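Local coordinates for choline dehydrogenase and related flavoproteins (Aspergillus oryzae, PDB 3Q9T), which acts as a formate oxidase of the glucose-methanol-choline oxidoreductase family, with 8-formyl-FAD bound at its catalytic site, at residues Gly309-Leu314 against Arg504-Phe509; Asp395-Phe400 against Thr418-Leu423; Trp406-Pro411 against Glu484-Met489. All coordinates share one frame; numbering follows the deposited sequence.

Contact 1: Gly309-Leu314 against Arg504-Phe509; sequences GVPFVL and RCQTAF. With FAY ([(2R,3S,4R,5R)-5-(6-amino-9H-purin-9-yl)-3,4-dihydroxytetrahydrofuran-2-yl]methyl (2R,3S,4S)-5-(8-formyl-7-methyl-2,4-dioxo-3,4-dihydrobenzo[g]pteridin-10(2H)-yl)-2,3,4-trihydroxypentyl dihydrogen diphosphate), chain D.
G309 and Q506 form the hydrogen-bonded pair of an antiparallel bridge that fastens the short strand 506-507 to the edge of strand 308-316. G309 N donates to Q506 O at 2.8 Å, and Q506 N returns a bond to G309 O at 2.7 Å; each donor lies nearly along the axis of the carbonyl it meets. Beside this bridge, V310 CG2, the methyl anti to its carbonyl carbon, rests 3.5 Å from C505 CB. The P311 ring crosses the Q506 side chain obliquely, with P311 CG 3.7 Å from Q506 OE1. Farther along, a water donates to P311 O at 2.6 Å and accepts from R504 NH1 at 3.2 Å, tying the end of helix 494-504 to the strand.

A second shell holds these groups in place. Q506 CG sits in the crowded position between backbone N and carbonyl carbon, and the extended chain beyond it brings NE2 within 3.1 Å of T507 O, in the amide plane; A403 O takes a further bond from NE2. T507 OG1 accepts from F509 N in an ST turn and is also hydrogen-bonded to D306 OD2. T507 O lies over one face of the F509 ring, while FAY C7M lies against the opposite face, 3.5 Å from F509 CD1. The buried polar groups of the bridge are thus paired, and the chain leaving it delivers an apolar aromatic surface to the methyl edge of the flavin.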
loop_
_atom_site.group_PDB
_atom_site.type_symbol
_atom_site.label_atom_id
_atom_site.label_comp_id
_atom_site.label_asym_id
_atom_site.label_seq_id
_atom_site.Cartn_x
_atom_site.Cartn_y
_atom_site.Cartn_z
ATOM N N GLY A 309 4.025 9.155 -12.091
ATOM C CA GLY A 309 5.410 9.555 -12.188
ATOM C C GLY A 309 6.244 8.442 -11.591
ATOM O O GLY A 309 5.866 7.884 -10.564
ATOM N N VAL A 310 7.339 8.077 -12.255
ATOM C CA VAL A 310 8.361 7.266 -11.604
ATOM C C VAL A 310 9.653 8.069 -11.470
ATOM O O VAL A 310 10.437 8.163 -12.407
ATOM C CB VAL A 310 8.621 5.922 -12.332
ATOM C CG1 VAL A 310 9.824 5.200 -11.711
ATOM C CG2 VAL A 310 7.378 5.048 -12.283
ATOM N N PRO A 311 9.869 8.676 -10.301
ATOM C CA PRO A 311 11.128 9.400 -10.128
ATOM C C PRO A 311 12.266 8.437 -9.836
ATOM O O PRO A 311 12.038 7.331 -9.345
ATOM C CB PRO A 311 10.872 10.272 -8.891
ATOM C CG PRO A 311 9.400 10.145 -8.585
ATOM C CD PRO A 311 8.971 8.836 -9.149
ATOM N N PHE A 312 13.486 8.865 -10.125
ATOM C CA PHE A 312 14.661 8.100 -9.755
ATOM C C PHE A 312 15.825 9.033 -9.440
ATOM O O PHE A 312 15.945 10.114 -10.024
ATOM C CB PHE A 312 15.017 7.081 -10.849
ATOM C CG PHE A 312 15.543 7.685 -12.115
ATOM C CD1 PHE A 312 16.874 8.055 -12.224
ATOM C CD2 PHE A 312 14.710 7.858 -13.218
ATOM C CE1 PHE A 312 17.365 8.597 -13.411
ATOM C CE2 PHE A 312 15.198 8.398 -14.401
ATOM C CZ PHE A 312 16.535 8.764 -14.497
ATOM N N VAL A 313 16.663 8.619 -8.499
ATOM C CA VAL A 313 17.789 9.444 -8.054
ATOM C C VAL A 313 19.150 8.910 -8.527
ATOM O O VAL A 313 19.432 7.715 -8.435
ATOM C CB VAL A 313 17.827 9.546 -6.526
ATOM C CG1 VAL A 313 19.159 10.166 -6.057
ATOM C CG2 VAL A 313 16.620 10.344 -6.009
ATOM N N LEU A 314 19.987 9.806 -9.042
ATOM C CA LEU A 314 21.382 9.489 -9.286
ATOM C C LEU A 314 22.281 10.268 -8.334
ATOM O O LEU A 314 22.091 11.460 -8.121
ATOM C CB LEU A 314 21.780 9.836 -10.721
ATOM C CG LEU A 314 20.973 9.177 -11.827
ATOM C CD1 LEU A 314 21.545 9.586 -13.194
ATOM C CD2 LEU A 314 21.004 7.668 -11.625
ATOM N N ARG A 504 7.280 1.759 -7.624
ATOM C CA ARG A 504 8.044 2.967 -7.373
ATOM C C ARG A 504 7.352 4.228 -7.859
ATOM O O ARG A 504 7.849 5.346 -7.640
ATOM C CB ARG A 504 9.382 2.868 -8.079
ATOM C CG ARG A 504 10.386 2.029 -7.373
ATOM C CD ARG A 504 11.676 2.792 -7.367
ATOM N NE ARG A 504 12.650 2.091 -8.154
ATOM C CZ ARG A 504 13.863 2.544 -8.426
ATOM N NH1 ARG A 504 14.245 3.746 -8.010
ATOM N NH2 ARG A 504 14.679 1.787 -9.146
ATOM N N CYS A 505 6.234 4.057 -8.551
ATOM C CA CYS A 505 5.550 5.199 -9.131
ATOM C C CYS A 505 4.815 5.969 -8.037
ATOM O O CYS A 505 4.573 5.440 -6.953
ATOM C CB CYS A 505 4.556 4.738 -10.195
ATOM S SG CYS A 505 3.069 3.981 -9.502
ATOM N N GLN A 506 4.468 7.219 -8.333
ATOM C CA GLN A 506 3.666 8.039 -7.427
ATOM C C GLN A 506 2.870 8.997 -8.278
ATOM O O GLN A 506 3.094 9.090 -9.486
ATOM C CB GLN A 506 4.559 8.858 -6.472
ATOM C CG GLN A 506 5.514 9.782 -7.198
ATOM C CD GLN A 506 6.252 10.708 -6.264
ATOM O OE1 GLN A 506 7.217 10.308 -5.592
ATOM N NE2 GLN A 506 5.790 11.955 -6.191
ATOM N N THR A 507 1.954 9.722 -7.646
ATOM C CA THR A 507 1.290 10.843 -8.302
ATOM C C THR A 507 2.321 11.892 -8.693
ATOM O O THR A 507 3.253 12.162 -7.937
ATOM C CB THR A 507 0.252 11.509 -7.366
ATOM O OG1 THR A 507 -0.347 12.624 -8.037
ATOM C CG2 THR A 507 0.917 12.004 -6.075
ATOM N N ALA A 508 2.167 12.488 -9.872
ATOM C CA ALA A 508 2.996 13.642 -10.212
ATOM C C ALA A 508 2.336 14.929 -9.694
ATOM O O ALA A 508 2.757 16.025 -10.032
ATOM C CB ALA A 508 3.237 13.708 -11.716
ATOM N N PHE A 509 1.292 14.766 -8.878
ATOM C CA PHE A 509 0.578 15.874 -8.213
ATOM C C PHE A 509 -0.367 16.679 -9.122
ATOM O O PHE A 509 -0.638 17.843 -8.841
ATOM C CB PHE A 509 1.552 16.816 -7.485
ATOM C CG PHE A 509 2.475 16.108 -6.510
ATOM C CD1 PHE A 509 1.983 15.575 -5.327
ATOM C CD2 PHE A 509 3.829 15.989 -6.775
ATOM C CE1 PHE A 509 2.820 14.928 -4.422
ATOM C CE2 PHE A 509 4.673 15.344 -5.874
ATOM C CZ PHE A 509 4.168 14.823 -4.694
HETATM P P FAY D . -7.291 23.868 -7.302
HETATM N N1 FAY D . 1.192 22.164 -10.813
HETATM C C2 FAY D . 2.099 22.917 -11.556
HETATM O O2 FAY D . 1.713 23.572 -12.516
HETATM N N3 FAY D . 3.285 23.314 -10.976
HETATM C C4 FAY D . 3.820 22.542 -9.975
HETATM O O4 FAY D . 5.056 22.388 -9.968
HETATM N N5 FAY D . 3.423 20.997 -8.200
HETATM C C6 FAY D . 3.031 19.935 -6.141
HETATM C C7 FAY D . 2.179 19.487 -5.148
HETATM C C8 FAY D . 0.796 19.602 -5.324
HETATM O O8 FAY D . -1.266 19.564 -4.213
HETATM C C9 FAY D . 0.297 20.279 -6.445
HETATM P PA FAY D . -6.686 23.725 -4.541
HETATM C "C1'" FAY D . -0.846 21.408 -8.906
HETATM C C10 FAY D . 1.593 21.554 -9.648
HETATM N N10 FAY D . 0.649 21.145 -8.702
HETATM N N1A FAY D . -13.861 22.984 3.678
HETATM O O1A FAY D . -6.242 22.578 -3.696
HETATM C C1B FAY D . -9.983 24.160 0.339
HETATM O O1P FAY D . -7.826 25.278 -7.238
HETATM C "C2'" FAY D . -1.244 22.838 -8.474
HETATM O "O2'" FAY D . -0.635 23.089 -7.258
HETATM C C2A FAY D . -13.239 24.206 3.505
HETATM O O2A FAY D . -5.585 24.670 -4.916
HETATM C C2B FAY D . -8.540 23.692 0.405
HETATM O O2B FAY D . -7.931 23.935 1.660
HETATM O O2P FAY D . -8.112 23.015 -8.252
HETATM C "C3'" FAY D . -2.734 23.308 -8.403
HETATM O "O3'" FAY D . -3.064 24.142 -7.294
HETATM N N3A FAY D . -12.221 24.351 2.576
HETATM C C3B FAY D . -7.905 24.531 -0.682
HETATM O O3B FAY D . -7.603 25.798 -0.152
HETATM O O3P FAY D . -7.407 23.175 -5.852
HETATM C "C4'" FAY D . -3.768 22.211 -8.457
HETATM O "O4'" FAY D . -3.411 21.399 -9.572
HETATM C C4A FAY D . -11.839 23.285 1.827
HETATM C C4B FAY D . -9.020 24.727 -1.681
HETATM O O4B FAY D . -10.224 24.359 -1.031
HETATM C C4X FAY D . 2.957 21.650 -9.313
HETATM C "C5'" FAY D . -5.192 22.801 -8.595
HETATM O "O5'" FAY D . -5.697 23.779 -7.674
HETATM C C5A FAY D . -12.461 22.049 1.981
HETATM C C5B FAY D . -8.794 23.900 -2.931
HETATM O O5B FAY D . -7.814 24.546 -3.705
HETATM C C5X FAY D . 2.518 20.406 -7.346
HETATM C C6A FAY D . -13.479 21.891 2.919
HETATM N N6A FAY D . -14.009 20.680 3.138
HETATM N N7A FAY D . -11.891 21.186 1.115
HETATM C C7M FAY D . 2.775 18.717 -3.993
HETATM C C8A FAY D . -10.938 21.833 0.410
HETATM C C8M FAY D . -0.061 19.487 -4.123
HETATM C C9A FAY D . 1.141 20.645 -7.492
HETATM N N9A FAY D . -10.892 23.125 0.845
HETATM O O HOH W 1 11.915 5.820 -7.216
#

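Contact 2: Asp395-Phe400 against Thr418-Leu423; sequences DFVCMF and TVVVDL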
loop_
_atom_site.group_PDB
_atom_site.type_symbol
_atom_site.label_atom_id
_atom_site.label_comp_id
_atom_site.label_asym_id
_atom_site.label_seq_id
_atom_site.Cartn_x
_atom_site.Cartn_y
_atom_site.Cartn_z
ATOM N N ASP A 395 11.474 16.219 -15.461
ATOM C CA ASP A 395 11.959 17.233 -14.550
ATOM C C ASP A 395 13.281 16.825 -13.965
ATOM O O ASP A 395 13.393 15.773 -13.332
ATOM C CB ASP A 395 10.949 17.480 -13.423
ATOM C CG ASP A 395 9.581 17.830 -13.957
ATOM O OD1 ASP A 395 9.501 18.707 -14.861
ATOM O OD2 ASP A 395 8.598 17.203 -13.499
ATOM N N PHE A 396 14.281 17.673 -14.169
ATOM C CA PHE A 396 15.604 17.416 -13.648
ATOM C C PHE A 396 15.862 18.236 -12.405
ATOM O O PHE A 396 16.418 19.325 -12.479
ATOM C CB PHE A 396 16.634 17.695 -14.732
ATOM C CG PHE A 396 16.405 16.887 -15.973
ATOM C CD1 PHE A 396 16.848 15.579 -16.048
ATOM C CD2 PHE A 396 15.713 17.422 -17.046
ATOM C CE1 PHE A 396 16.619 14.816 -17.176
ATOM C CE2 PHE A 396 15.479 16.664 -18.182
ATOM C CZ PHE A 396 15.930 15.362 -18.249
ATOM N N VAL A 397 15.446 17.707 -11.258
ATOM C CA VAL A 397 15.567 18.423 -9.992
ATOM C C VAL A 397 17.003 18.270 -9.519
ATOM O O VAL A 397 17.510 17.158 -9.429
ATOM C CB VAL A 397 14.600 17.857 -8.935
ATOM C CG1 VAL A 397 14.694 18.633 -7.644
ATOM C CG2 VAL A 397 13.183 17.881 -9.464
ATOM N N CYS A 398 17.669 19.386 -9.240
ATOM C CA CYS A 398 19.104 19.349 -8.958
ATOM C C CYS A 398 19.434 19.146 -7.493
ATOM O O CYS A 398 20.288 19.843 -6.947
ATOM C CB CYS A 398 19.822 20.602 -9.499
ATOM S SG CYS A 398 19.159 22.159 -8.916
ATOM N N MET A 399 18.758 18.191 -6.862
ATOM C CA MET A 399 19.165 17.689 -5.549
ATOM C C MET A 399 18.277 16.507 -5.189
ATOM O O MET A 399 17.299 16.234 -5.887
ATOM C CB MET A 399 19.119 18.786 -4.470
ATOM C CG MET A 399 17.789 18.986 -3.775
ATOM S SD MET A 399 17.843 20.162 -2.383
ATOM C CE MET A 399 19.478 19.921 -1.791
ATOM N N PHE A 400 18.614 15.783 -4.129
ATOM C CA PHE A 400 17.719 14.727 -3.678
ATOM C C PHE A 400 16.394 15.356 -3.271
ATOM O O PHE A 400 16.383 16.308 -2.499
ATOM C CB PHE A 400 18.293 13.966 -2.487
ATOM C CG PHE A 400 17.439 12.805 -2.059
ATOM C CD1 PHE A 400 17.588 11.566 -2.651
ATOM C CD2 PHE A 400 16.474 12.961 -1.084
ATOM C CE1 PHE A 400 16.815 10.485 -2.266
ATOM C CE2 PHE A 400 15.685 11.874 -0.683
ATOM C CZ PHE A 400 15.859 10.637 -1.281
ATOM N N THR A 418 17.516 14.352 -8.912
ATOM C CA THR A 418 16.259 13.612 -8.881
ATOM C C THR A 418 15.510 13.826 -10.198
ATOM O O THR A 418 15.043 14.930 -10.477
ATOM C CB THR A 418 15.355 14.042 -7.703
ATOM O OG1 THR A 418 16.060 13.898 -6.462
ATOM C CG2 THR A 418 14.074 13.198 -7.665
ATOM N N VAL A 419 15.416 12.778 -11.012
ATOM C CA VAL A 419 14.727 12.868 -12.296
ATOM C C VAL A 419 13.290 12.409 -12.126
ATOM O O VAL A 419 13.033 11.266 -11.743
ATOM C CB VAL A 419 15.379 11.965 -13.379
ATOM C CG1 VAL A 419 14.578 12.017 -14.669
ATOM C CG2 VAL A 419 16.812 12.366 -13.629
ATOM N N VAL A 420 12.345 13.297 -12.406
ATOM C CA VAL A 420 10.946 12.931 -12.318
ATOM C C VAL A 420 10.451 12.507 -13.710
ATOM O O VAL A 420 10.334 13.332 -14.619
ATOM C CB VAL A 420 10.098 14.091 -11.743
ATOM C CG1 VAL A 420 8.678 13.646 -11.541
ATOM C CG2 VAL A 420 10.685 14.571 -10.419
ATOM N N VAL A 421 10.205 11.215 -13.884
ATOM C CA VAL A 421 9.695 10.723 -15.161
ATOM C C VAL A 421 8.163 10.708 -15.112
ATOM O O VAL A 421 7.519 9.821 -14.526
ATOM C CB VAL A 421 10.314 9.360 -15.558
ATOM C CG1 VAL A 421 9.940 8.998 -16.980
ATOM C CG2 VAL A 421 11.818 9.434 -15.450
ATOM N N ASP A 422 7.597 11.755 -15.695
ATOM C CA ASP A 422 6.176 12.025 -15.621
ATOM C C ASP A 422 5.501 11.630 -16.945
ATOM O O ASP A 422 5.733 12.268 -17.970
ATOM C CB ASP A 422 6.014 13.519 -15.347
ATOM C CG ASP A 422 4.574 13.965 -15.298
ATOM O OD1 ASP A 422 3.692 13.243 -15.820
ATOM O OD2 ASP A 422 4.329 15.067 -14.755
ATOM N N LEU A 423 4.682 10.578 -16.924
ATOM C CA LEU A 423 3.944 10.150 -18.133
ATOM C C LEU A 423 2.780 11.122 -18.291
ATOM O O LEU A 423 1.820 11.143 -17.499
ATOM C CB LEU A 423 3.416 8.735 -17.974
ATOM C CG LEU A 423 3.107 7.796 -19.139
ATOM C CD1 LEU A 423 1.873 6.974 -18.776
ATOM C CD2 LEU A 423 2.918 8.499 -20.479
HETATM O O HOH W 2 6.096 16.392 -13.536
#
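D395 crosses V420 obliquely on the same face of the sheet, its CB 3.9 Å from V420 CB, with CG turned anti to the carbonyl carbon (chi1 -55°) so that OD2 also reaches the valine flank. Next along this face, V397 CB stands 4.1 Å from T418 CB. On the other face F396 and V419 lie side by side, pointing the same way, and F396 CD1 meets V419 CG2 at 4.0 Å. The antiparallel strands are joined by two hydrogen-bonded pairs, D395 with V420 and V397 with T418, separated by the non-hydrogen-bonded pair F396 with V419. Past V397 the chain leaves the strand through an inverse gamma turn centred on C398, yet T418 still holds it: OG1, beside its own backbone N, donates 2.7 Å to a lone pair of M399 O and is also bonded to G401 N.

D395 OD2, although it lies against V420, forms a salt bridge with R553 and accepts from a water at 2.6 Å, which also donates to D422 OD2 at 2.5 Å. Two buried carboxylates therefore share one water donor. R553 probably favours a charged D395, whereas D422 and E393, whose OE1 lies close to D395 OD1, would work against it.

Contact 3: Trp406-Pro411 against Glu484-Met489; sequences WHFPTP and EYPWEM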
loop_
_atom_site.group_PDB
_atom_site.type_symbol
_atom_site.label_atom_id
_atom_site.label_comp_id
_atom_site.label_asym_id
_atom_site.label_seq_id
_atom_site.Cartn_x
_atom_site.Cartn_y
_atom_site.Cartn_z
ATOM N N TRP A 406 9.290 8.399 -1.882
ATOM C CA TRP A 406 8.401 8.240 -0.741
ATOM C C TRP A 406 8.828 7.096 0.175
ATOM O O TRP A 406 8.431 7.055 1.331
ATOM C CB TRP A 406 6.968 8.020 -1.224
ATOM C CG TRP A 406 6.338 9.219 -1.833
ATOM C CD1 TRP A 406 6.888 10.465 -1.975
ATOM C CD2 TRP A 406 5.022 9.299 -2.373
ATOM N NE1 TRP A 406 5.992 11.309 -2.574
ATOM C CE2 TRP A 406 4.838 10.619 -2.829
ATOM C CE3 TRP A 406 3.976 8.380 -2.513
ATOM C CZ2 TRP A 406 3.656 11.044 -3.415
ATOM C CZ3 TRP A 406 2.802 8.804 -3.099
ATOM C CH2 TRP A 406 2.652 10.128 -3.537
ATOM N N HIS A 407 9.629 6.158 -0.326
ATOM C CA HIS A 407 9.982 5.012 0.520
ATOM C C HIS A 407 11.456 4.838 0.804
ATOM O O HIS A 407 11.823 3.895 1.485
ATOM C CB HIS A 407 9.378 3.707 -0.022
ATOM C CG HIS A 407 7.885 3.678 0.049
ATOM N ND1 HIS A 407 7.199 3.336 1.195
ATOM C CD2 HIS A 407 6.941 3.997 -0.871
ATOM C CE1 HIS A 407 5.899 3.415 0.969
ATOM N NE2 HIS A 407 5.716 3.822 -0.274
ATOM N N PHE A 408 12.290 5.750 0.290
ATOM C CA PHE A 408 13.741 5.670 0.473
ATOM C C PHE A 408 14.237 6.743 1.417
ATOM O O PHE A 408 13.794 7.882 1.354
ATOM C CB PHE A 408 14.472 5.808 -0.854
ATOM C CG PHE A 408 13.936 4.909 -1.938
ATOM C CD1 PHE A 408 13.430 3.654 -1.631
ATOM C CD2 PHE A 408 13.925 5.329 -3.270
ATOM C CE1 PHE A 408 12.942 2.818 -2.643
ATOM C CE2 PHE A 408 13.432 4.512 -4.279
ATOM C CZ PHE A 408 12.943 3.250 -3.963
ATOM N N PRO A 409 15.165 6.382 2.305
ATOM C CA PRO A 409 15.675 7.427 3.194
ATOM C C PRO A 409 16.459 8.479 2.415
ATOM O O PRO A 409 16.861 8.273 1.260
ATOM C CB PRO A 409 16.580 6.664 4.173
ATOM C CG PRO A 409 16.885 5.368 3.512
ATOM C CD PRO A 409 15.758 5.061 2.566
ATOM N N THR A 410 16.659 9.623 3.048
ATOM C CA THR A 410 17.497 10.654 2.468
ATOM C C THR A 410 18.949 10.244 2.627
ATOM O O THR A 410 19.389 9.945 3.742
ATOM C CB THR A 410 17.278 11.989 3.163
ATOM O OG1 THR A 410 15.901 12.377 3.014
ATOM C CG2 THR A 410 18.186 13.045 2.551
ATOM N N PRO A 411 19.704 10.215 1.516
ATOM C CA PRO A 411 21.110 9.827 1.656
ATOM C C PRO A 411 21.841 10.788 2.595
ATOM O O PRO A 411 21.510 11.970 2.641
ATOM C CB PRO A 411 21.661 9.934 0.224
ATOM C CG PRO A 411 20.459 9.902 -0.666
ATOM C CD PRO A 411 19.349 10.546 0.123
ATOM N N GLU A 484 23.550 4.994 -8.839
ATOM C CA GLU A 484 22.091 4.984 -8.772
ATOM C C GLU A 484 21.697 4.833 -7.312
ATOM O O GLU A 484 22.296 4.053 -6.586
ATOM C CB GLU A 484 21.506 3.796 -9.549
ATOM C CG GLU A 484 21.825 3.751 -11.044
ATOM C CD GLU A 484 21.068 2.631 -11.769
ATOM O OE1 GLU A 484 19.813 2.617 -11.719
ATOM O OE2 GLU A 484 21.731 1.754 -12.370
ATOM N N TYR A 485 20.688 5.575 -6.881
ATOM C CA TYR A 485 20.195 5.440 -5.526
ATOM C C TYR A 485 18.741 5.021 -5.615
ATOM O O TYR A 485 17.998 5.558 -6.429
ATOM C CB TYR A 485 20.326 6.763 -4.791
ATOM C CG TYR A 485 19.829 6.701 -3.374
ATOM C CD1 TYR A 485 20.635 6.215 -2.351
ATOM C CD2 TYR A 485 18.546 7.122 -3.055
ATOM C CE1 TYR A 485 20.172 6.151 -1.056
ATOM C CE2 TYR A 485 18.076 7.067 -1.765
ATOM C CZ TYR A 485 18.892 6.583 -0.767
ATOM O OH TYR A 485 18.405 6.526 0.521
ATOM N N PRO A 486 18.322 4.053 -4.786
ATOM C CA PRO A 486 19.105 3.336 -3.774
ATOM C C PRO A 486 19.660 1.998 -4.258
ATOM O O PRO A 486 20.349 1.329 -3.492
ATOM C CB PRO A 486 18.074 3.071 -2.684
ATOM C CG PRO A 486 16.810 2.826 -3.464
ATOM C CD PRO A 486 16.883 3.758 -4.667
ATOM N N TRP A 487 19.328 1.598 -5.479
ATOM C CA TRP A 487 19.915 0.413 -6.105
ATOM C C TRP A 487 19.713 0.609 -7.585
ATOM O O TRP A 487 19.229 1.659 -7.990
ATOM C CB TRP A 487 19.235 -0.879 -5.633
ATOM C CG TRP A 487 17.746 -0.798 -5.651
ATOM C CD1 TRP A 487 16.943 -0.775 -6.750
ATOM C CD2 TRP A 487 16.878 -0.726 -4.517
ATOM N NE1 TRP A 487 15.627 -0.690 -6.370
ATOM C CE2 TRP A 487 15.559 -0.661 -5.006
ATOM C CE3 TRP A 487 17.088 -0.706 -3.139
ATOM C CZ2 TRP A 487 14.442 -0.573 -4.156
ATOM C CZ3 TRP A 487 15.984 -0.622 -2.300
ATOM C CH2 TRP A 487 14.677 -0.559 -2.814
ATOM N N GLU A 488 20.075 -0.386 -8.389
ATOM C CA GLU A 488 20.068 -0.240 -9.836
ATOM C C GLU A 488 18.672 -0.401 -10.413
ATOM O O GLU A 488 17.935 -1.308 -10.022
ATOM C CB GLU A 488 20.977 -1.284 -10.487
ATOM C CG GLU A 488 22.420 -1.245 -10.034
ATOM C CD GLU A 488 23.088 -2.612 -10.153
ATOM O OE1 GLU A 488 23.588 -2.942 -11.258
ATOM O OE2 GLU A 488 23.095 -3.360 -9.141
ATOM N N MET A 489 18.334 0.477 -11.353
ATOM C CA MET A 489 17.100 0.379 -12.113
ATOM C C MET A 489 17.232 -0.825 -13.042
ATOM O O MET A 489 18.153 -0.892 -13.845
ATOM C CB MET A 489 16.842 1.684 -12.896
ATOM C CG MET A 489 15.492 1.728 -13.625
ATOM S SD MET A 489 14.082 1.892 -12.499
ATOM C CE MET A 489 14.354 3.579 -11.970
#
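The F408 ring lies on P486 in a CH-pi contact: P486 CG stands 3.6 Å from the ring centroid, only 3° off the normal, so the proline edge points straight into the middle of the face. W487 meets the same phenyl ring obliquely, with the planes at 71° and W487 CH2 3.8 Å from F408 CE1. A cis peptide precedes P486, and P486 CB sits over the centre of one face of the Y485 ring. The opposite face receives P411 CG, 3.7 Å from the ring centroid, leaving the tyrosine sandwiched between two prolines. With CG anti to the backbone N (chi1 180°), Y485 extends toward the loop, and F408 CB lies 3.9 Å from its CE2.

The tyrosine tip forms the polar edge. Y485 OH donates to P409 O over a very short 2.4 Å, approaching from above the carbonyl plane, while P409 CG packs near the same hydroxyl. Within 484-489, M489 N donates almost straight to E484 OE1, which also bonds Y468 OH of helix 454-473. P409 and W487 meet W487 and P409 of the second subunit. Within the chain, R504 of helix 494-504 touches F408 and W487, and V313 of strand 308-316 packs on Y485.

The three contacts branch from a single mixed sheet. Strand 308-316 is the common element: V310 N to V421 O, 2.9 Å, is a probable hydrogen bond joining contact 1 to contact 2, and V313 O to Y485 N, also 2.9 Å, probably joins it to contact 3. Centres of contacts 1 and 2 lie about 8 Å apart; those of contacts 2 and 3, about 13 Å. F400 bridges the latter pair, its CD1 3.4 Å from P411 CD. Distance from the flavin sets them apart: contact 1 touches it through F509, the D395 side chain of contact 2 stands about 7 Å from FAY at the nearest atoms, and contact 3 lies at the subunit interface, away from the flavin.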